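Local coordinates for protein 3-oxosteroid 1-dehydrogenase (Sterolibacterium denitrificans, PDB 7P18) that probably dehydrogenates 3-oxosteroids to 3-oxo-Delta(1)-steroids with the help of bound FAD, passing the electrons to an acceptor, at residues 54-59 with 89-94; 273-278 with 293-298; 285-290 with 369-374. All blocks are in the same frame, centred on the assembly; numbering follows the deposited sequence.

Interaction 1: residues 54-59 with 89-94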
loop_
_atom_site.group_PDB
_atom_site.type_symbol
_atom_site.label_atom_id
_atom_site.label_comp_id
_atom_site.label_asym_id
_atom_site.label_seq_id
_atom_site.Cartn_x
_atom_site.Cartn_y
_atom_site.Cartn_z
ATOM N N TRP A 54 5.199 9.328 -1.368
ATOM C CA TRP A 54 6.654 9.527 -1.229
ATOM C C TRP A 54 7.067 10.653 -2.184
ATOM O O TRP A 54 7.100 10.437 -3.395
ATOM C CB TRP A 54 7.407 8.234 -1.494
ATOM C CG TRP A 54 8.873 8.349 -1.251
ATOM C CD1 TRP A 54 9.502 8.344 -0.041
ATOM C CD2 TRP A 54 9.909 8.437 -2.242
ATOM N NE1 TRP A 54 10.846 8.375 -0.218
ATOM C CE2 TRP A 54 11.129 8.471 -1.555
ATOM C CE3 TRP A 54 9.921 8.503 -3.635
ATOM C CZ2 TRP A 54 12.358 8.585 -2.205
ATOM C CZ3 TRP A 54 11.135 8.592 -4.282
ATOM C CH2 TRP A 54 12.336 8.647 -3.577
ATOM N N ILE A 55 7.296 11.835 -1.621
ATOM C CA ILE A 55 7.443 13.095 -2.397
ATOM C C ILE A 55 8.807 13.678 -2.060
ATOM O O ILE A 55 8.964 14.503 -1.158
ATOM C CB ILE A 55 6.303 14.100 -2.109
ATOM C CG1 ILE A 55 4.915 13.460 -2.114
ATOM C CG2 ILE A 55 6.392 15.265 -3.096
ATOM C CD1 ILE A 55 4.429 13.007 -3.495
ATOM N N PRO A 56 9.843 13.324 -2.832
ATOM C CA PRO A 56 11.156 13.906 -2.579
ATOM C C PRO A 56 11.042 15.425 -2.800
ATOM O O PRO A 56 10.345 15.849 -3.684
ATOM C CB PRO A 56 12.080 13.217 -3.576
ATOM C CG PRO A 56 11.304 11.952 -3.966
ATOM C CD PRO A 56 9.850 12.352 -3.944
ATOM N N ASN A 57 11.793 16.164 -1.991
ATOM C CA ASN A 57 12.027 17.618 -2.168
ATOM C C ASN A 57 10.692 18.353 -2.071
ATOM O O ASN A 57 10.514 19.416 -2.766
ATOM C CB ASN A 57 12.747 17.904 -3.479
ATOM C CG ASN A 57 13.418 19.269 -3.499
ATOM O OD1 ASN A 57 13.786 19.857 -2.445
ATOM N ND2 ASN A 57 13.619 19.734 -4.721
ATOM N N ASN A 58 9.740 17.838 -1.285
ATOM C CA ASN A 58 8.460 18.579 -1.092
ATOM C C ASN A 58 8.788 19.859 -0.292
ATOM O O ASN A 58 9.791 19.879 0.495
ATOM C CB ASN A 58 7.373 17.711 -0.456
ATOM C CG ASN A 58 7.645 17.343 0.975
ATOM O OD1 ASN A 58 7.511 18.205 1.852
ATOM N ND2 ASN A 58 8.048 16.089 1.226
ATOM N N SER A 59 7.902 20.857 -0.435
ATOM C CA SER A 59 8.045 22.243 0.086
ATOM C C SER A 59 7.995 22.292 1.617
ATOM O O SER A 59 8.318 23.351 2.179
ATOM C CB SER A 59 6.984 23.142 -0.527
ATOM O OG SER A 59 5.682 22.835 -0.014
ATOM N N ALA A 89 10.510 12.847 -14.642
ATOM C CA ALA A 89 9.110 13.322 -14.655
ATOM C C ALA A 89 8.478 13.142 -13.266
ATOM O O ALA A 89 7.734 14.043 -12.794
ATOM C CB ALA A 89 8.360 12.602 -15.737
ATOM N N TYR A 90 8.752 12.015 -12.610
ATOM C CA TYR A 90 8.196 11.746 -11.252
ATOM C C TYR A 90 8.692 12.830 -10.284
ATOM O O TYR A 90 7.917 13.404 -9.508
ATOM C CB TYR A 90 8.552 10.350 -10.738
ATOM C CG TYR A 90 7.945 10.118 -9.380
ATOM C CD1 TYR A 90 6.574 9.925 -9.256
ATOM C CD2 TYR A 90 8.690 10.164 -8.220
ATOM C CE1 TYR A 90 5.974 9.736 -8.015
ATOM C CE2 TYR A 90 8.100 10.004 -6.972
ATOM C CZ TYR A 90 6.733 9.785 -6.876
ATOM O OH TYR A 90 6.114 9.591 -5.680
ATOM N N LEU A 91 9.984 13.110 -10.302
ATOM C CA LEU A 91 10.601 14.069 -9.361
ATOM C C LEU A 91 10.149 15.492 -9.678
ATOM O O LEU A 91 9.928 16.272 -8.725
ATOM C CB LEU A 91 12.114 13.908 -9.415
ATOM C CG LEU A 91 12.626 12.554 -8.975
ATOM C CD1 LEU A 91 14.133 12.441 -9.191
ATOM C CD2 LEU A 91 12.285 12.229 -7.528
ATOM N N GLU A 92 9.969 15.815 -10.956
ATOM C CA GLU A 92 9.414 17.116 -11.369
ATOM C C GLU A 92 8.001 17.296 -10.818
ATOM O O GLU A 92 7.724 18.342 -10.228
ATOM C CB GLU A 92 9.392 17.233 -12.898
ATOM C CG GLU A 92 8.801 18.551 -13.376
ATOM C CD GLU A 92 8.658 18.727 -14.866
ATOM O OE1 GLU A 92 8.771 17.749 -15.590
ATOM O OE2 GLU A 92 8.479 19.848 -15.289
ATOM N N SER A 93 7.118 16.310 -11.015
ATOM C CA SER A 93 5.657 16.489 -10.852
ATOM C C SER A 93 5.164 16.119 -9.451
ATOM O O SER A 93 4.165 16.687 -9.053
ATOM C CB SER A 93 4.911 15.745 -11.911
ATOM O OG SER A 93 5.241 16.230 -13.197
ATOM N N ALA A 94 5.833 15.234 -8.733
ATOM C CA ALA A 94 5.335 14.765 -7.413
ATOM C C ALA A 94 5.123 15.948 -6.454
ATOM O O ALA A 94 4.047 16.102 -5.874
ATOM C CB ALA A 94 6.236 13.709 -6.876
HETATM O O HOH W 1 11.300 15.724 -6.285
#
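Y90, A94 and I55 carry most of the contact by which the loop leaving strand 53-54 packs on helix 84-104. The Y90 ring projects from the helix with CG anti to the backbone N (chi1 -179°), and its OH donates to the carbonyl O of W54 at 2.6 Å. The bond meets that carbonyl at a C=O...donor angle of 154°, with the hydroxyl tilted 19° from the carbonyl plane. The W54 and Y90 side chains cross at about a right angle, CE3 of W54 lying 4.1 Å from CE2 of Y90; the indole NE1 is bonded to D117.

One turn further along the helix, A94 CB points at the loop and meets I55 CD1 at 3.9 Å, while I55 CG2 rests 3.7 Å from the carbonyl carbon of A94. Beside them P56 CG touches L91 CD2 at 3.7 Å, and a water donates to both P56 O and L91 O. Helix 543-559 covers Y90 and A94 through T548. The contact is thus mainly apolar and buried, and its one direct hydrogen bond occupies the W54 carbonyl oxygen with a tyrosine hydroxyl, tying the end of strand 53-54 to helix 84-104 just where the chain turns into the loop.

Interaction 2: residues 273-278 with 293-298. With FAD (flavin-adenine dinucleotide), chain C.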
loop_
_atom_site.group_PDB
_atom_site.type_symbol
_atom_site.label_atom_id
_atom_site.label_comp_id
_atom_site.label_asym_id
_atom_site.label_seq_id
_atom_site.Cartn_x
_atom_site.Cartn_y
_atom_site.Cartn_z
ATOM N N PHE A 273 -3.857 -6.960 -10.801
ATOM C CA PHE A 273 -4.511 -8.269 -11.101
ATOM C C PHE A 273 -4.338 -9.225 -9.915
ATOM O O PHE A 273 -4.511 -10.438 -10.127
ATOM C CB PHE A 273 -3.943 -8.822 -12.416
ATOM C CG PHE A 273 -2.483 -9.174 -12.449
ATOM C CD1 PHE A 273 -2.032 -10.422 -12.082
ATOM C CD2 PHE A 273 -1.548 -8.275 -12.932
ATOM C CE1 PHE A 273 -0.705 -10.762 -12.180
ATOM C CE2 PHE A 273 -0.215 -8.622 -13.017
ATOM C CZ PHE A 273 0.212 -9.851 -12.631
ATOM N N GLU A 274 -4.072 -8.712 -8.704
ATOM C CA GLU A 274 -3.772 -9.547 -7.500
ATOM C C GLU A 274 -4.952 -10.493 -7.188
ATOM O O GLU A 274 -4.682 -11.544 -6.601
ATOM C CB GLU A 274 -3.402 -8.729 -6.253
ATOM C CG GLU A 274 -4.442 -7.727 -5.796
ATOM C CD GLU A 274 -4.496 -6.364 -6.481
ATOM O OE1 GLU A 274 -3.729 -6.176 -7.472
ATOM O OE2 GLU A 274 -5.309 -5.520 -6.046
ATOM N N ARG A 275 -6.188 -10.112 -7.529
ATOM C CA ARG A 275 -7.404 -10.923 -7.242
ATOM C C ARG A 275 -7.763 -11.878 -8.391
ATOM O O ARG A 275 -8.782 -12.585 -8.261
ATOM C CB ARG A 275 -8.555 -10.006 -6.874
ATOM C CG ARG A 275 -8.406 -9.357 -5.509
ATOM C CD ARG A 275 -8.636 -10.306 -4.346
ATOM N NE ARG A 275 -8.201 -9.797 -3.030
ATOM C CZ ARG A 275 -8.056 -10.550 -1.936
ATOM N NH1 ARG A 275 -8.328 -11.847 -1.991
ATOM N NH2 ARG A 275 -7.609 -10.026 -0.802
ATOM N N ASN A 276 -6.919 -12.004 -9.417
ATOM C CA ASN A 276 -7.171 -12.912 -10.569
ATOM C C ASN A 276 -6.174 -14.057 -10.491
ATOM O O ASN A 276 -4.987 -13.896 -10.856
ATOM C CB ASN A 276 -7.159 -12.130 -11.894
ATOM C CG ASN A 276 -7.446 -12.999 -13.105
ATOM O OD1 ASN A 276 -7.097 -14.171 -13.111
ATOM N ND2 ASN A 276 -7.971 -12.412 -14.167
ATOM N N GLN A 277 -6.620 -15.219 -9.973
ATOM C CA GLN A 277 -5.706 -16.359 -9.718
ATOM C C GLN A 277 -5.101 -16.832 -11.043
ATOM O O GLN A 277 -3.928 -17.245 -11.067
ATOM C CB GLN A 277 -6.450 -17.484 -8.970
ATOM C CG GLN A 277 -5.570 -18.675 -8.692
ATOM C CD GLN A 277 -4.597 -18.373 -7.595
ATOM O OE1 GLN A 277 -4.894 -17.576 -6.715
ATOM N NE2 GLN A 277 -3.487 -19.070 -7.616
ATOM N N GLN A 278 -5.851 -16.815 -12.146
ATOM C CA GLN A 278 -5.292 -17.275 -13.453
ATOM C C GLN A 278 -4.111 -16.362 -13.856
ATOM O O GLN A 278 -3.050 -16.848 -14.277
ATOM C CB GLN A 278 -6.407 -17.258 -14.503
ATOM C CG GLN A 278 -5.923 -17.540 -15.920
ATOM C CD GLN A 278 -5.395 -16.321 -16.669
ATOM O OE1 GLN A 278 -6.036 -15.264 -16.756
ATOM N NE2 GLN A 278 -4.225 -16.478 -17.272
ATOM N N SER A 293 -3.661 -12.026 -0.402
ATOM C CA SER A 293 -3.638 -10.573 -0.656
ATOM C C SER A 293 -4.295 -9.829 0.504
ATOM O O SER A 293 -5.223 -10.373 1.110
ATOM C CB SER A 293 -4.282 -10.238 -1.984
ATOM O OG SER A 293 -4.087 -8.847 -2.305
ATOM N N ALA A 294 -3.848 -8.581 0.731
ATOM C CA ALA A 294 -4.391 -7.622 1.711
ATOM C C ALA A 294 -5.365 -6.653 1.038
ATOM O O ALA A 294 -5.888 -5.804 1.712
ATOM C CB ALA A 294 -3.241 -6.876 2.349
ATOM N N THR A 295 -5.628 -6.800 -0.258
ATOM C CA THR A 295 -6.412 -5.834 -1.048
ATOM C C THR A 295 -7.899 -6.131 -0.953
ATOM O O THR A 295 -8.307 -7.248 -0.571
ATOM C CB THR A 295 -6.016 -5.878 -2.524
ATOM O OG1 THR A 295 -6.243 -7.217 -3.009
ATOM C CG2 THR A 295 -4.558 -5.496 -2.720
ATOM N N PRO A 296 -8.741 -5.173 -1.374
ATOM C CA PRO A 296 -10.148 -5.461 -1.620
ATOM C C PRO A 296 -10.347 -6.460 -2.767
ATOM O O PRO A 296 -9.400 -6.954 -3.373
ATOM C CB PRO A 296 -10.761 -4.088 -1.927
ATOM C CG PRO A 296 -9.782 -3.100 -1.318
ATOM C CD PRO A 296 -8.436 -3.747 -1.505
ATOM N N PRO A 297 -11.610 -6.841 -3.072
ATOM C CA PRO A 297 -11.853 -7.990 -3.948
ATOM C C PRO A 297 -11.615 -7.830 -5.465
ATOM O O PRO A 297 -11.541 -8.832 -6.132
ATOM C CB PRO A 297 -13.351 -8.272 -3.696
ATOM C CG PRO A 297 -13.662 -7.610 -2.387
ATOM C CD PRO A 297 -12.826 -6.352 -2.393
ATOM N N HIS A 298 -11.753 -6.610 -5.998
ATOM C CA HIS A 298 -11.967 -6.439 -7.469
ATOM C C HIS A 298 -10.771 -6.360 -8.432
ATOM O O HIS A 298 -10.997 -6.681 -9.616
ATOM C CB HIS A 298 -12.922 -5.261 -7.715
ATOM C CG HIS A 298 -14.042 -5.180 -6.732
ATOM N ND1 HIS A 298 -15.117 -6.047 -6.765
ATOM C CD2 HIS A 298 -14.259 -4.346 -5.692
ATOM C CE1 HIS A 298 -15.950 -5.750 -5.788
ATOM N NE2 HIS A 298 -15.445 -4.710 -5.114
HETATM P PA FAD C . -6.920 0.918 -6.314
HETATM O O1A FAD C . -6.693 1.903 -5.224
HETATM O O2A FAD C . -7.194 -0.470 -5.802
HETATM O O5B FAD C . -8.131 1.451 -7.184
HETATM C C5B FAD C . -8.549 0.682 -8.343
HETATM C C4B FAD C . -10.038 0.800 -8.467
HETATM O O4B FAD C . -10.435 0.340 -9.787
HETATM C C3B FAD C . -10.861 -0.025 -7.456
HETATM O O3B FAD C . -11.849 0.779 -6.820
HETATM C C2B FAD C . -11.469 -1.137 -8.315
HETATM O O2B FAD C . -12.658 -1.682 -7.759
HETATM C C1B FAD C . -11.592 -0.448 -9.674
HETATM N N9A FAD C . -11.687 -1.356 -10.817
HETATM C C8A FAD C . -11.110 -2.582 -10.994
HETATM N N7A FAD C . -11.501 -3.174 -12.119
HETATM C C5A FAD C . -12.345 -2.251 -12.724
HETATM C C6A FAD C . -13.070 -2.268 -13.935
HETATM N N6A FAD C . -13.122 -3.314 -14.768
HETATM N N1A FAD C . -13.813 -1.179 -14.226
HETATM C C2A FAD C . -13.800 -0.151 -13.373
HETATM N N3A FAD C . -13.220 -0.049 -12.173
HETATM C C4A FAD C . -12.474 -1.140 -11.924
HETATM N N1 FAD C . 0.809 2.324 -0.823
HETATM C C2 FAD C . 1.400 3.519 -0.592
HETATM O O2 FAD C . 2.086 4.072 -1.471
HETATM N N3 FAD C . 1.247 4.165 0.569
HETATM C C4 FAD C . 0.726 3.552 1.690
HETATM O O4 FAD C . 0.517 4.236 2.686
HETATM C C4X FAD C . 0.118 2.279 1.517
HETATM N N5 FAD C . -0.429 1.673 2.557
HETATM C C5X FAD C . -1.074 0.479 2.332
HETATM C C6 FAD C . -1.751 -0.145 3.406
HETATM C C7 FAD C . -2.532 -1.276 3.212
HETATM C C7M FAD C . -3.274 -1.911 4.371
HETATM C C8 FAD C . -2.696 -1.776 1.908
HETATM C C8M FAD C . -3.567 -2.994 1.660
HETATM C C9 FAD C . -1.975 -1.226 0.866
HETATM C C9A FAD C . -1.197 -0.064 1.034
HETATM N N10 FAD C . -0.470 0.529 -0.011
HETATM C C10 FAD C . 0.187 1.737 0.186
HETATM C "C1'" FAD C . -0.603 0.042 -1.388
HETATM C "C2'" FAD C . -1.668 0.877 -2.132
HETATM O "O2'" FAD C . -2.916 0.919 -1.440
HETATM C "C3'" FAD C . -1.907 0.394 -3.573
HETATM O "O3'" FAD C . -0.688 0.002 -4.209
HETATM C "C4'" FAD C . -2.642 1.446 -4.377
HETATM O "O4'" FAD C . -3.820 1.795 -3.665
HETATM C "C5'" FAD C . -2.994 1.014 -5.785
HETATM O "O5'" FAD C . -3.771 2.088 -6.349
HETATM P P FAD C . -4.532 1.883 -7.729
HETATM O O1P FAD C . -5.206 3.173 -7.920
HETATM O O2P FAD C . -3.692 1.276 -8.760
HETATM O O3P FAD C . -5.686 0.785 -7.350
HETATM O O HOH W 2 -7.948 -5.767 -5.424
#
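The turn F273-N276, a type I beta turn leading into helix 277-283, meets the loop 293-298 that runs alongside FAD, and R275 and E274 make most of the contact, against S293, T295 and the carbonyls of P296 and P297. The R275 and T295 side chains run past each other, pointing opposite ways, and the arginine chain is bent at chi2 (-73°). Its NH2 donates to T295 O at 2.9 Å with an N-H...acceptor angle of 139°, the oxygen tilted 26° from the guanidinium plane. NE makes a second, weak bond to P296 O at 3.1 Å. S293 CB lies over one face of the guanidinium, offset toward the rim, and nearer the backbone R275 CG is 3.2 Å from P297 O. Several loop carbonyl oxygens thus lie near the arginine chain, an arrangement that would suit its positive charge.

E274 packs beside it, its CG 3.4 Å from T295 OG1 and its OE2 3.4 Å from T295 CG2. That carboxylate oxygen accepts from N299, an FAD-binding residue, and from a water that also donates to P296 O. Within the loop, S293 OG accepts from the backbone N of T295, while OG is also bonded to D495 of strand 486-502.

On the cofactor side A294 O comes within 3.6 Å of the flavin methyl C8M, and H298 CB approaches the ribose O2B. The arrangement combines an ST turn at S293 with N276 as N-cap of helix 277-283, beside the FAD pocket of a Rossmann-type flavoprotein.

Interaction 3: residues 285-290 with 369-374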
loop_
_atom_site.group_PDB
_atom_site.type_symbol
_atom_site.label_atom_id
_atom_site.label_comp_id
_atom_site.label_asym_id
_atom_site.label_seq_id
_atom_site.Cartn_x
_atom_site.Cartn_y
_atom_site.Cartn_z
ATOM N N PRO A 285 5.582 -15.517 -9.382
ATOM C CA PRO A 285 6.241 -16.716 -8.907
ATOM C C PRO A 285 5.264 -17.608 -8.139
ATOM O O PRO A 285 4.330 -17.160 -7.521
ATOM C CB PRO A 285 7.422 -16.253 -8.045
ATOM C CG PRO A 285 7.050 -14.828 -7.665
ATOM C CD PRO A 285 6.224 -14.303 -8.843
ATOM N N LYS A 286 5.442 -18.923 -8.319
ATOM C CA LYS A 286 4.680 -19.940 -7.559
ATOM C C LYS A 286 5.474 -20.285 -6.307
ATOM O O LYS A 286 6.698 -20.293 -6.334
ATOM C CB LYS A 286 4.420 -21.178 -8.435
ATOM C CG LYS A 286 3.090 -21.145 -9.160
ATOM C CD LYS A 286 2.926 -20.023 -10.162
ATOM C CE LYS A 286 3.939 -20.064 -11.284
ATOM N NZ LYS A 286 3.676 -18.972 -12.248
ATOM N N PRO A 287 4.820 -20.675 -5.190
ATOM C CA PRO A 287 3.365 -20.737 -5.112
ATOM C C PRO A 287 2.743 -19.350 -4.993
ATOM O O PRO A 287 3.357 -18.477 -4.431
ATOM C CB PRO A 287 3.088 -21.479 -3.798
ATOM C CG PRO A 287 4.344 -21.269 -2.990
ATOM C CD PRO A 287 5.474 -21.161 -3.968
ATOM N N THR A 288 1.516 -19.210 -5.469
ATOM C CA THR A 288 0.794 -17.922 -5.525
ATOM C C THR A 288 -0.648 -18.186 -5.176
ATOM O O THR A 288 -1.188 -19.197 -5.619
ATOM C CB THR A 288 0.991 -17.224 -6.871
ATOM O OG1 THR A 288 0.595 -15.847 -6.787
ATOM C CG2 THR A 288 0.231 -17.881 -8.002
ATOM N N ASN A 289 -1.241 -17.314 -4.385
ATOM C CA ASN A 289 -2.644 -17.440 -3.979
ATOM C C ASN A 289 -3.232 -16.070 -3.734
ATOM O O ASN A 289 -2.694 -15.335 -2.873
ATOM C CB ASN A 289 -2.747 -18.366 -2.768
ATOM C CG ASN A 289 -4.148 -18.880 -2.595
ATOM O OD1 ASN A 289 -5.096 -18.150 -2.752
ATOM N ND2 ASN A 289 -4.275 -20.161 -2.273
ATOM N N ALA A 290 -4.301 -15.745 -4.467
ATOM C CA ALA A 290 -5.036 -14.489 -4.305
ATOM C C ALA A 290 -5.511 -14.341 -2.847
ATOM O O ALA A 290 -5.599 -13.205 -2.387
ATOM C CB ALA A 290 -6.180 -14.416 -5.279
ATOM N N ALA A 369 12.364 -12.283 -0.316
ATOM C CA ALA A 369 13.270 -13.174 0.421
ATOM C C ALA A 369 12.531 -14.474 0.759
ATOM O O ALA A 369 13.223 -15.496 0.845
ATOM C CB ALA A 369 13.795 -12.506 1.676
ATOM N N MET A 370 11.225 -14.429 1.006
ATOM C CA MET A 370 10.424 -15.679 1.270
ATOM C C MET A 370 10.534 -16.585 0.026
ATOM O O MET A 370 10.871 -17.776 0.160
ATOM C CB MET A 370 8.962 -15.365 1.570
ATOM C CG MET A 370 8.740 -14.660 2.904
ATOM S SD MET A 370 7.085 -14.166 3.166
ATOM C CE MET A 370 6.213 -15.733 3.278
ATOM N N TYR A 371 10.352 -16.018 -1.160
ATOM C CA TYR A 371 10.456 -16.788 -2.437
ATOM C C TYR A 371 11.887 -17.259 -2.624
ATOM O O TYR A 371 12.116 -18.414 -3.046
ATOM C CB TYR A 371 9.904 -15.998 -3.620
ATOM C CG TYR A 371 8.404 -16.006 -3.730
ATOM C CD1 TYR A 371 7.713 -17.144 -4.144
ATOM C CD2 TYR A 371 7.647 -14.908 -3.362
ATOM C CE1 TYR A 371 6.330 -17.156 -4.239
ATOM C CE2 TYR A 371 6.273 -14.894 -3.464
ATOM C CZ TYR A 371 5.604 -16.042 -3.867
ATOM O OH TYR A 371 4.260 -15.999 -3.966
ATOM N N GLU A 372 12.866 -16.419 -2.327
ATOM C CA GLU A 372 14.286 -16.782 -2.525
ATOM C C GLU A 372 14.630 -17.956 -1.608
ATOM O O GLU A 372 15.263 -18.940 -2.094
ATOM C CB GLU A 372 15.205 -15.586 -2.281
ATOM C CG GLU A 372 16.621 -15.807 -2.752
ATOM C CD GLU A 372 17.521 -16.646 -1.865
ATOM O OE1 GLU A 372 17.196 -16.797 -0.644
ATOM O OE2 GLU A 372 18.556 -17.160 -2.398
ATOM N N ASN A 373 14.244 -17.907 -0.331
ATOM C CA ASN A 373 14.555 -19.037 0.590
ATOM C C ASN A 373 13.704 -20.275 0.236
ATOM O O ASN A 373 14.223 -21.384 0.373
ATOM C CB ASN A 373 14.378 -18.665 2.050
ATOM C CG ASN A 373 14.907 -19.770 2.933
ATOM O OD1 ASN A 373 14.138 -20.569 3.436
ATOM N ND2 ASN A 373 16.218 -19.837 3.061
ATOM N N HIS A 374 12.473 -20.110 -0.217
ATOM C CA HIS A 374 11.551 -21.234 -0.539
ATOM C C HIS A 374 12.173 -22.084 -1.655
ATOM O O HIS A 374 12.049 -23.299 -1.592
ATOM C CB HIS A 374 10.165 -20.713 -0.867
ATOM C CG HIS A 374 9.142 -21.771 -1.016
ATOM N ND1 HIS A 374 8.701 -22.504 0.063
ATOM C CD2 HIS A 374 8.477 -22.230 -2.093
ATOM C CE1 HIS A 374 7.812 -23.377 -0.340
ATOM N NE2 HIS A 374 7.621 -23.219 -1.643
HETATM O O HOH W 3 3.168 -14.975 -6.331
#
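Y371, on helix 363-377, reaches across to P285 and P287 in the proline-containing loop that follows helix 277-283, a loop in which P287 is preceded by a cis peptide bond. The hydrogen bonding centres on the phenol. Y371 OH donates to P287 O at 2.7 Å, in the carbonyl plane and with a C=O...donor angle of 157°. Y371 OH in turn accepts from a water at 2.8 Å. This water donates to P285 O as well and is hydrogen-bonded to T288 OG1, so the hydroxyl is gripped twice and linked to three residues of the loop. T288 OG1 has a further partner in R280.

The aromatic and apolar contacts flank these bonds. P285 CG sits over the centre of the Y371 ring in a CH-pi contact, 4.0 Å from the centroid and 3° off the ring normal. K286 O and P287 O lie at the edge of the ring, near its plane, and P287 CD adds an apolar contact to CE1. The ring also meets that of W322, with planes at about 50°.

The remaining pair lies one helical turn on. The imidazole ND1 of H374 is bonded to A380 N. P287 and H374 reach toward each other tip to tip, P287 CD lying 3.7 Å from H374 CD2.

Interactions 2 and 3 are neighbours, with centres 16 Å apart and segments that alternate along the chain. Q277 of interaction 2 probably hydrogen-bonds to interaction 3 at both ends of its amide: OE1 is 3.0 Å from A290 N, and NE2 is 3.0 Å from T288 O. Interaction 1 stands apart, its centre 29 Å from that of interaction 2, on the opposite side of the chain's centre, and 33 Å from that of interaction 3. Interaction 2 lines the cofactor pocket through A294 and H298, whereas interaction 1 only comes near it, the W54 side chain lying about 7 Å from FAD and about 7 Å from the bound steroid. Interaction 3 is a surface contact away from these sites.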